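Local atomic coordinates of sporozoite surface protein 2 (Plasmodium vivax, PDB entry 4HQO), a protein that probably acts as an adhesive surface receptor that supports gliding motility of malaria sporozoites, its VWA and thrombospondin type 1 domains serving as the adhesive part. Residues Y10-C15 against T208-V213; R212-G217 against S240-C245. The protein carries 4 engineered substitutions. All blocks are in the same frame, centred on the assembly; numbering follows the deposited sequence.

Interaction 1. Residues Y10-C15 against T208-V213; sequences YSEEVC and TEVERV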
ATOM      1  N   TYR A  10      24.756   7.414  -2.875  1.00 86.76           N
ATOM      2  CA  TYR A  10      24.139   7.914  -4.098  1.00 84.94           C
ATOM      3  C   TYR A  10      22.821   8.635  -3.825  1.00 85.90           C
ATOM      4  O   TYR A  10      22.181   8.426  -2.793  1.00 85.91           O
ATOM      5  CB  TYR A  10      23.925   6.775  -5.105  1.00 83.11           C
ATOM      6  CG  TYR A  10      23.074   5.636  -4.590  1.00 79.43           C
ATOM      7  CD1 TYR A  10      23.621   4.642  -3.787  1.00 94.77           C
ATOM      8  CD2 TYR A  10      21.723   5.550  -4.911  1.00 78.45           C
ATOM      9  CE1 TYR A  10      22.845   3.597  -3.310  1.00 90.92           C
ATOM     10  CE2 TYR A  10      20.937   4.506  -4.440  1.00 74.00           C
ATOM     11  CZ  TYR A  10      21.506   3.534  -3.638  1.00 79.63           C
ATOM     12  OH  TYR A  10      20.739   2.494  -3.167  1.00 85.11           O
ATOM     13  N   SER A  11      22.423   9.486  -4.764  1.00 84.37           N
ATOM     14  CA  SER A  11      21.177  10.230  -4.653  1.00 83.84           C
ATOM     15  C   SER A  11      20.019   9.508  -5.347  1.00 88.39           C
ATOM     16  O   SER A  11      20.205   8.860  -6.380  1.00 91.64           O
ATOM     17  CB  SER A  11      21.353  11.627  -5.252  1.00 85.85           C
ATOM     18  OG  SER A  11      20.128  12.335  -5.259  1.00 95.39           O
ATOM     19  N   GLU A  12      18.825   9.616  -4.771  1.00 79.44           N
ATOM     20  CA  GLU A  12      17.624   9.108  -5.419  1.00 81.58           C
ATOM     21  C   GLU A  12      16.377   9.823  -4.919  1.00 76.13           C
ATOM     22  O   GLU A  12      16.317  10.291  -3.781  1.00 70.87           O
ATOM     23  CB  GLU A  12      17.486   7.587  -5.254  1.00 90.86           C
ATOM     24  CG  GLU A  12      16.779   7.133  -3.990  1.00 92.63           C
ATOM     25  CD  GLU A  12      16.610   5.626  -3.934  1.00 92.13           C
ATOM     26  OE1 GLU A  12      17.170   4.933  -4.810  1.00 92.91           O
ATOM     27  OE2 GLU A  12      15.917   5.135  -3.018  1.00 92.05           O
ATOM     28  N   GLU A  13      15.382   9.908  -5.788  1.00 72.55           N
ATOM     29  CA  GLU A  13      14.133  10.568  -5.461  1.00 71.74           C
ATOM     30  C   GLU A  13      13.158   9.548  -4.884  1.00 71.30           C
ATOM     31  O   GLU A  13      12.973   8.468  -5.442  1.00 75.89           O
ATOM     32  CB  GLU A  13      13.560  11.233  -6.712  1.00 82.50           C
ATOM     33  CG  GLU A  13      12.300  12.044  -6.490  1.00 92.75           C
ATOM     34  CD  GLU A  13      11.843  12.744  -7.756  1.00101.80           C
ATOM     35  OE1 GLU A  13      12.701  13.337  -8.451  1.00103.39           O
ATOM     36  OE2 GLU A  13      10.631  12.690  -8.063  1.00102.43           O
ATOM     37  N   VAL A  14      12.549   9.889  -3.755  1.00 64.37           N
ATOM     38  CA  VAL A  14      11.653   8.976  -3.065  1.00 57.81           C
ATOM     39  C   VAL A  14      10.271   9.595  -2.920  1.00 55.70           C
ATOM     40  O   VAL A  14      10.112  10.643  -2.293  1.00 60.67           O
ATOM     41  CB  VAL A  14      12.198   8.604  -1.668  1.00 64.16           C
ATOM     42  CG1 VAL A  14      11.174   7.783  -0.892  1.00 65.05           C
ATOM     43  CG2 VAL A  14      13.501   7.842  -1.800  1.00 65.95           C
ATOM     44  N   CYS A  15       9.275   8.948  -3.516  1.00 52.54           N
ATOM     45  CA  CYS A  15       7.898   9.399  -3.405  1.00 44.93           C
ATOM     46  C   CYS A  15       7.063   8.316  -2.743  1.00 51.54           C
ATOM     47  O   CYS A  15       7.509   7.178  -2.568  1.00 51.86           O
ATOM     48  CB  CYS A  15       7.308   9.729  -4.783  1.00 49.95           C
ATOM     49  SG  CYS A  15       8.206  10.967  -5.759  1.00 58.53           S
ATOM     50  N   THR A 208      10.523  13.655  -2.168  1.00 56.77           N
ATOM     51  CA  THR A 208      11.705  14.293  -1.603  1.00 60.44           C
ATOM     52  C   THR A 208      12.974  13.705  -2.194  1.00 62.06           C
ATOM     53  O   THR A 208      12.960  12.617  -2.766  1.00 61.43           O
ATOM     54  CB  THR A 208      11.766  14.199  -0.060  1.00 60.68           C
ATOM     55  OG1 THR A 208      11.838  12.827   0.336  1.00 62.82           O
ATOM     56  CG2 THR A 208      10.538  14.844   0.581  1.00 60.36           C
ATOM     57  N   GLU A 209      14.070  14.436  -2.061  1.00 65.91           N
ATOM     58  CA  GLU A 209      15.357  13.967  -2.542  1.00 68.08           C
ATOM     59  C   GLU A 209      16.201  13.515  -1.354  1.00 84.32           C
ATOM     60  O   GLU A 209      16.504  14.310  -0.464  1.00 71.95           O
ATOM     61  CB  GLU A 209      16.064  15.088  -3.298  1.00 71.85           C
ATOM     62  CG  GLU A 209      17.193  14.625  -4.184  1.00 73.86           C
ATOM     63  CD  GLU A 209      17.824  15.773  -4.942  1.00 93.21           C
ATOM     64  OE1 GLU A 209      17.721  16.926  -4.469  1.00 94.36           O
ATOM     65  OE2 GLU A 209      18.416  15.527  -6.012  1.00101.19           O
ATOM     66  N   VAL A 210      16.569  12.237  -1.336  1.00 68.43           N
ATOM     67  CA  VAL A 210      17.343  11.675  -0.237  1.00 74.72           C
ATOM     68  C   VAL A 210      18.672  11.096  -0.716  1.00 77.28           C
ATOM     69  O   VAL A 210      18.881  10.894  -1.911  1.00 72.61           O
ATOM     70  CB  VAL A 210      16.573  10.563   0.491  1.00 76.53           C
ATOM     71  CG1 VAL A 210      15.159  11.017   0.822  1.00 73.73           C
ATOM     72  CG2 VAL A 210      16.541   9.308  -0.361  1.00 79.71           C
ATOM     73  N   GLU A 211      19.569  10.833   0.229  1.00 80.03           N
ATOM     74  CA  GLU A 211      20.836  10.178  -0.068  1.00 77.97           C
ATOM     75  C   GLU A 211      20.806   8.741   0.442  1.00 84.50           C
ATOM     76  O   GLU A 211      20.398   8.486   1.574  1.00 79.59           O
ATOM     77  CB  GLU A 211      22.005  10.939   0.558  1.00 82.83           C
ATOM     78  CG  GLU A 211      23.351  10.284   0.309  1.00 93.69           C
ATOM     79  CD  GLU A 211      24.518  11.133   0.775  1.00107.04           C
ATOM     80  OE1 GLU A 211      24.892  12.085   0.054  1.00 93.61           O
ATOM     81  OE2 GLU A 211      25.064  10.842   1.860  1.00113.75           O
ATOM     82  N   ARG A 212      21.227   7.804  -0.401  1.00 85.66           N
ATOM     83  CA  ARG A 212      21.181   6.391  -0.047  1.00 85.07           C
ATOM     84  C   ARG A 212      22.565   5.757   0.079  1.00 95.65           C
ATOM     85  O   ARG A 212      23.530   6.192  -0.551  1.00 82.36           O
ATOM     86  CB  ARG A 212      20.316   5.620  -1.040  1.00 78.89           C
ATOM     87  CG  ARG A 212      18.832   5.858  -0.845  1.00 84.51           C
ATOM     88  CD  ARG A 212      18.378   5.287   0.488  1.00 97.39           C
ATOM     89  NE  ARG A 212      17.047   5.749   0.876  1.00 99.86           N
ATOM     90  CZ  ARG A 212      16.817   6.664   1.813  1.00103.53           C
ATOM     91  NH1 ARG A 212      17.831   7.225   2.467  1.00 97.60           N
ATOM     92  NH2 ARG A 212      15.569   7.019   2.100  1.00104.24           N
ATOM     93  N   VAL A 213      22.640   4.722   0.909  1.00102.64           N
ATOM     94  CA  VAL A 213      23.897   4.063   1.233  1.00108.49           C
ATOM     95  C   VAL A 213      23.772   2.558   1.007  1.00109.32           C
ATOM     96  O   VAL A 213      22.734   1.962   1.298  1.00104.85           O
ATOM     97  CB  VAL A 213      24.318   4.370   2.699  1.00106.06           C
ATOM     98  CG1 VAL A 213      24.989   3.170   3.357  1.00109.37           C
ATOM     99  CG2 VAL A 213      25.219   5.604   2.758  1.00106.70           C
TER
HETATM  100  O   HOH W   1      17.973  12.445  -7.133  1.00 72.21           O
HETATM  101  O   HOH W   2      14.634   5.229  -0.081  1.00 64.30           O
HETATM  102  O   HOH W   3       9.780  11.377   0.773  1.00 70.04           O
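Strand 10-15 pairs antiparallel with strand 208-213, the axes of the two segments approaching to 4.6 Å with 136° between their directions. Tyr10 with Arg212, Glu12 with Val210 and Val14 with Thr208 are the hydrogen-bonded pairs, each exchanging two backbone bonds. The shortest, Arg212 N to Tyr10 O at 2.6 Å, is nearly straight, almost along the C=O axis. Tyr10, Glu12, Val14 and their partners share one face. There the Tyr10 ring, with CG between N and the carbonyl carbon (chi1 58°), swings across the strand so that CB of Arg212 lies over its face, towards the CZ-CE2 rim, in a CH-pi contact 3.8 Å from the ring centroid; the flat aromatic covers the aliphatic base of the arginine. This two-stranded unit is the extensible beta-ribbon joining the VWA and thrombospondin type 1 domains; the Cys15-Cys207 disulfide links its strands at the VWA end. Arg212, bent at chi2 (-66°), folds back along the same face, where CG2 of Val210 sits under the centre of its guanidinium. Glu12 OE2 is 4.1 Å from Arg212 NE, too far for a salt bridge, and water 2 joins the two, accepting from NE at 2.6 Å and donating to OE2. CG2 of branched Val14 meets CG2 of Val210 at 3.7 Å. On the opposite face, water 1 spans Ser11 OG and, weakly, Glu209 OE2, polar side chains suited to this exposed surface.

Interaction 2. Residues R212-G217 against S240-C245; sequences RVANCG and SLHEKC
The Cys216-Cys245 disulfide ties the residue just after strand 207-215 to loop 240-245 of the thrombospondin type 1 domain, fastening it against residues 214-217, where strand gives way to loop. The SG atoms of Cys216 and Cys245 are 2.0 Å apart with chi3 -92°, and both cysteines are buried; in each, SG stands anti to the carbonyl carbon. Beside the disulfide, Ala214 directs its methyl over the imidazole of His242. CB lies above the middle of the ring, 3.6 Å from its centroid and 14° off the normal, a CH-pi contact. In His242, CG anti to the backbone N carries the ring to the strand and chi2 of 90° turns its face to the methyl; small alanine suits so close a layer. Leu241 makes a separate contact: its CD1 rests 3.8 Å from CA of Gly217 and 3.9 Å from O of Cys216. Glycine fits here because, at these backbone angles, a CB would be jammed against O of Cys216 and would clash with Leu241 CD1. A weak hydrogen bond, 3.3 Å, from Gly217 N to OD1 of Asn215 two residues back makes the Asx-turn pattern and suits asparagine there, while Cys245 N donates to His242 O, closing a type I beta turn over 242-245. The loop connects strands 232-237 and 248-255; Gly217 O accepts a hydrogen bond from Arg238 NH1 at its start, and strand 207-215 pairs with strand 7-15.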
ATOM      1  N   ARG A 212      21.227   7.804  -0.401  1.00 85.66           N
ATOM      2  CA  ARG A 212      21.181   6.391  -0.047  1.00 85.07           C
ATOM      3  C   ARG A 212      22.565   5.757   0.079  1.00 95.65           C
ATOM      4  O   ARG A 212      23.530   6.192  -0.551  1.00 82.36           O
ATOM      5  CB  ARG A 212      20.316   5.620  -1.040  1.00 78.89           C
ATOM      6  CG  ARG A 212      18.832   5.858  -0.845  1.00 84.51           C
ATOM      7  CD  ARG A 212      18.378   5.287   0.488  1.00 97.39           C
ATOM      8  NE  ARG A 212      17.047   5.749   0.876  1.00 99.86           N
ATOM      9  CZ  ARG A 212      16.817   6.664   1.813  1.00103.53           C
ATOM     10  NH1 ARG A 212      17.831   7.225   2.467  1.00 97.60           N
ATOM     11  NH2 ARG A 212      15.569   7.019   2.100  1.00104.24           N
ATOM     12  N   VAL A 213      22.640   4.722   0.909  1.00102.64           N
ATOM     13  CA  VAL A 213      23.897   4.063   1.233  1.00108.49           C
ATOM     14  C   VAL A 213      23.772   2.558   1.007  1.00109.32           C
ATOM     15  O   VAL A 213      22.734   1.962   1.298  1.00104.85           O
ATOM     16  CB  VAL A 213      24.318   4.370   2.699  1.00106.06           C
ATOM     17  CG1 VAL A 213      24.989   3.170   3.357  1.00109.37           C
ATOM     18  CG2 VAL A 213      25.219   5.604   2.758  1.00106.70           C
ATOM     19  N   ALA A 214      24.824   1.955   0.459  1.00116.51           N
ATOM     20  CA  ALA A 214      24.861   0.511   0.262  1.00115.84           C
ATOM     21  C   ALA A 214      26.237  -0.052   0.609  1.00118.02           C
ATOM     22  O   ALA A 214      27.261   0.572   0.332  1.00116.38           O
ATOM     23  CB  ALA A 214      24.485   0.159  -1.168  1.00111.83           C
ATOM     24  N   ASN A 215      26.251  -1.231   1.223  1.00121.27           N
ATOM     25  CA  ASN A 215      27.497  -1.896   1.586  1.00126.88           C
ATOM     26  C   ASN A 215      28.077  -2.642   0.388  1.00126.92           C
ATOM     27  O   ASN A 215      27.425  -3.518  -0.182  1.00131.13           O
ATOM     28  CB  ASN A 215      27.261  -2.864   2.751  1.00126.12           C
ATOM     29  CG  ASN A 215      28.527  -3.159   3.540  1.00130.39           C
ATOM     30  OD1 ASN A 215      29.642  -2.927   3.069  1.00129.89           O
ATOM     31  ND2 ASN A 215      28.357  -3.675   4.751  1.00134.52           N
ATOM     32  N   CYS A 216      29.302  -2.290   0.005  1.00123.18           N
ATOM     33  CA  CYS A 216      29.937  -2.884  -1.169  1.00115.52           C
ATOM     34  C   CYS A 216      30.652  -4.200  -0.865  1.00109.22           C
ATOM     35  O   CYS A 216      31.016  -4.941  -1.779  1.00110.47           O
ATOM     36  CB  CYS A 216      30.906  -1.893  -1.812  1.00 97.24           C
ATOM     37  SG  CYS A 216      30.096  -0.496  -2.606  1.00100.87           S
ATOM     38  N   GLY A 217      30.849  -4.487   0.416  1.00105.03           N
ATOM     39  CA  GLY A 217      31.517  -5.710   0.824  1.00100.61           C
ATOM     40  C   GLY A 217      33.025  -5.570   0.802  1.00 95.83           C
ATOM     41  O   GLY A 217      33.552  -4.570   0.316  1.00 95.47           O
ATOM     42  N   SER A 240      29.895  -7.786  -6.962  1.00101.70           N
ATOM     43  CA  SER A 240      29.027  -6.612  -6.915  1.00107.33           C
ATOM     44  C   SER A 240      27.789  -6.863  -6.062  1.00112.00           C
ATOM     45  O   SER A 240      26.800  -7.418  -6.540  1.00118.71           O
ATOM     46  CB  SER A 240      28.599  -6.199  -8.325  1.00101.91           C
ATOM     47  OG  SER A 240      27.920  -4.956  -8.303  1.00104.20           O
ATOM     48  N   LEU A 241      27.843  -6.447  -4.801  1.00108.53           N
ATOM     49  CA  LEU A 241      26.714  -6.617  -3.896  1.00109.89           C
ATOM     50  C   LEU A 241      25.685  -5.510  -4.112  1.00119.12           C
ATOM     51  O   LEU A 241      24.600  -5.527  -3.524  1.00114.66           O
ATOM     52  CB  LEU A 241      27.190  -6.646  -2.443  1.00106.65           C
ATOM     53  CG  LEU A 241      28.225  -7.728  -2.115  1.00104.49           C
ATOM     54  CD1 LEU A 241      28.586  -7.712  -0.636  1.00102.66           C
ATOM     55  CD2 LEU A 241      27.726  -9.103  -2.537  1.00107.57           C
ATOM     56  N   HIS A 242      26.036  -4.554  -4.966  1.00122.99           N
ATOM     57  CA  HIS A 242      25.128  -3.474  -5.335  1.00119.94           C
ATOM     58  C   HIS A 242      25.522  -2.864  -6.680  1.00116.61           C
ATOM     59  O   HIS A 242      26.696  -2.869  -7.058  1.00111.72           O
ATOM     60  CB  HIS A 242      25.102  -2.396  -4.251  1.00119.36           C
ATOM     61  CG  HIS A 242      23.829  -1.612  -4.213  1.00121.43           C
ATOM     62  ND1 HIS A 242      22.748  -1.986  -3.440  1.00124.71           N
ATOM     63  CD2 HIS A 242      23.455  -0.480  -4.854  1.00123.35           C
ATOM     64  CE1 HIS A 242      21.770  -1.117  -3.604  1.00128.78           C
ATOM     65  NE2 HIS A 242      22.173  -0.191  -4.460  1.00127.69           N
ATOM     66  N   GLU A 243      24.529  -2.341  -7.391  1.00121.32           N
ATOM     67  CA  GLU A 243      24.714  -1.769  -8.723  1.00121.90           C
ATOM     68  C   GLU A 243      25.718  -0.615  -8.756  1.00120.79           C
ATOM     69  O   GLU A 243      26.509  -0.490  -9.691  1.00113.67           O
ATOM     70  CB  GLU A 243      23.362  -1.297  -9.263  1.00125.33           C
ATOM     71  CG  GLU A 243      23.444  -0.422 -10.496  1.00129.96           C
ATOM     72  CD  GLU A 243      22.170   0.358 -10.728  1.00140.25           C
ATOM     73  OE1 GLU A 243      21.299   0.345  -9.832  1.00143.11           O
ATOM     74  OE2 GLU A 243      22.039   0.981 -11.802  1.00148.56           O
ATOM     75  N   LYS A 244      25.679   0.227  -7.728  1.00122.96           N
ATOM     76  CA  LYS A 244      26.537   1.404  -7.663  1.00120.64           C
ATOM     77  C   LYS A 244      27.961   1.055  -7.227  1.00113.12           C
ATOM     78  O   LYS A 244      28.889   1.841  -7.416  1.00112.56           O
ATOM     79  CB  LYS A 244      25.938   2.435  -6.701  1.00121.53           C
ATOM     80  CG  LYS A 244      24.618   3.022  -7.160  1.00123.93           C
ATOM     81  CD  LYS A 244      24.813   3.912  -8.373  1.00126.20           C
ATOM     82  CE  LYS A 244      23.513   4.578  -8.790  1.00132.51           C
ATOM     83  NZ  LYS A 244      23.720   5.496  -9.942  1.00135.50           N
ATOM     84  N   CYS A 245      28.130  -0.128  -6.648  1.00106.77           N
ATOM     85  CA  CYS A 245      29.415  -0.528  -6.078  1.00102.19           C
ATOM     86  C   CYS A 245      30.515  -0.773  -7.107  1.00101.19           C
ATOM     87  O   CYS A 245      30.301  -1.428  -8.127  1.00101.68           O
ATOM     88  CB  CYS A 245      29.247  -1.766  -5.197  1.00100.90           C
ATOM     89  SG  CYS A 245      28.559  -1.419  -3.569  1.00103.56           S
TER

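How the interactions relate
Both contacts draw on strand 207-215, and their centres are 15 Å apart; the ranges share Arg212 and Val213, although in interaction 2 the contact begins at Ala214. Interaction 1 holds this strand against strand 7-15; further along, interaction 2 fixes the chain just past its end to the loop of the thrombospondin type 1 domain. Tyr10 reaches from one to the other: its OH comes to 3.3 Å from His242 NE2, and its CD1 packs 3.9 Å from Lys244 CG. The ribbon is thus in direct touch with the loop that the disulfide secures. Neither contact reaches the magnesium site of Ser28, Ser30 and Thr103 in the VWA domain or the glycan at Val227-Cys229.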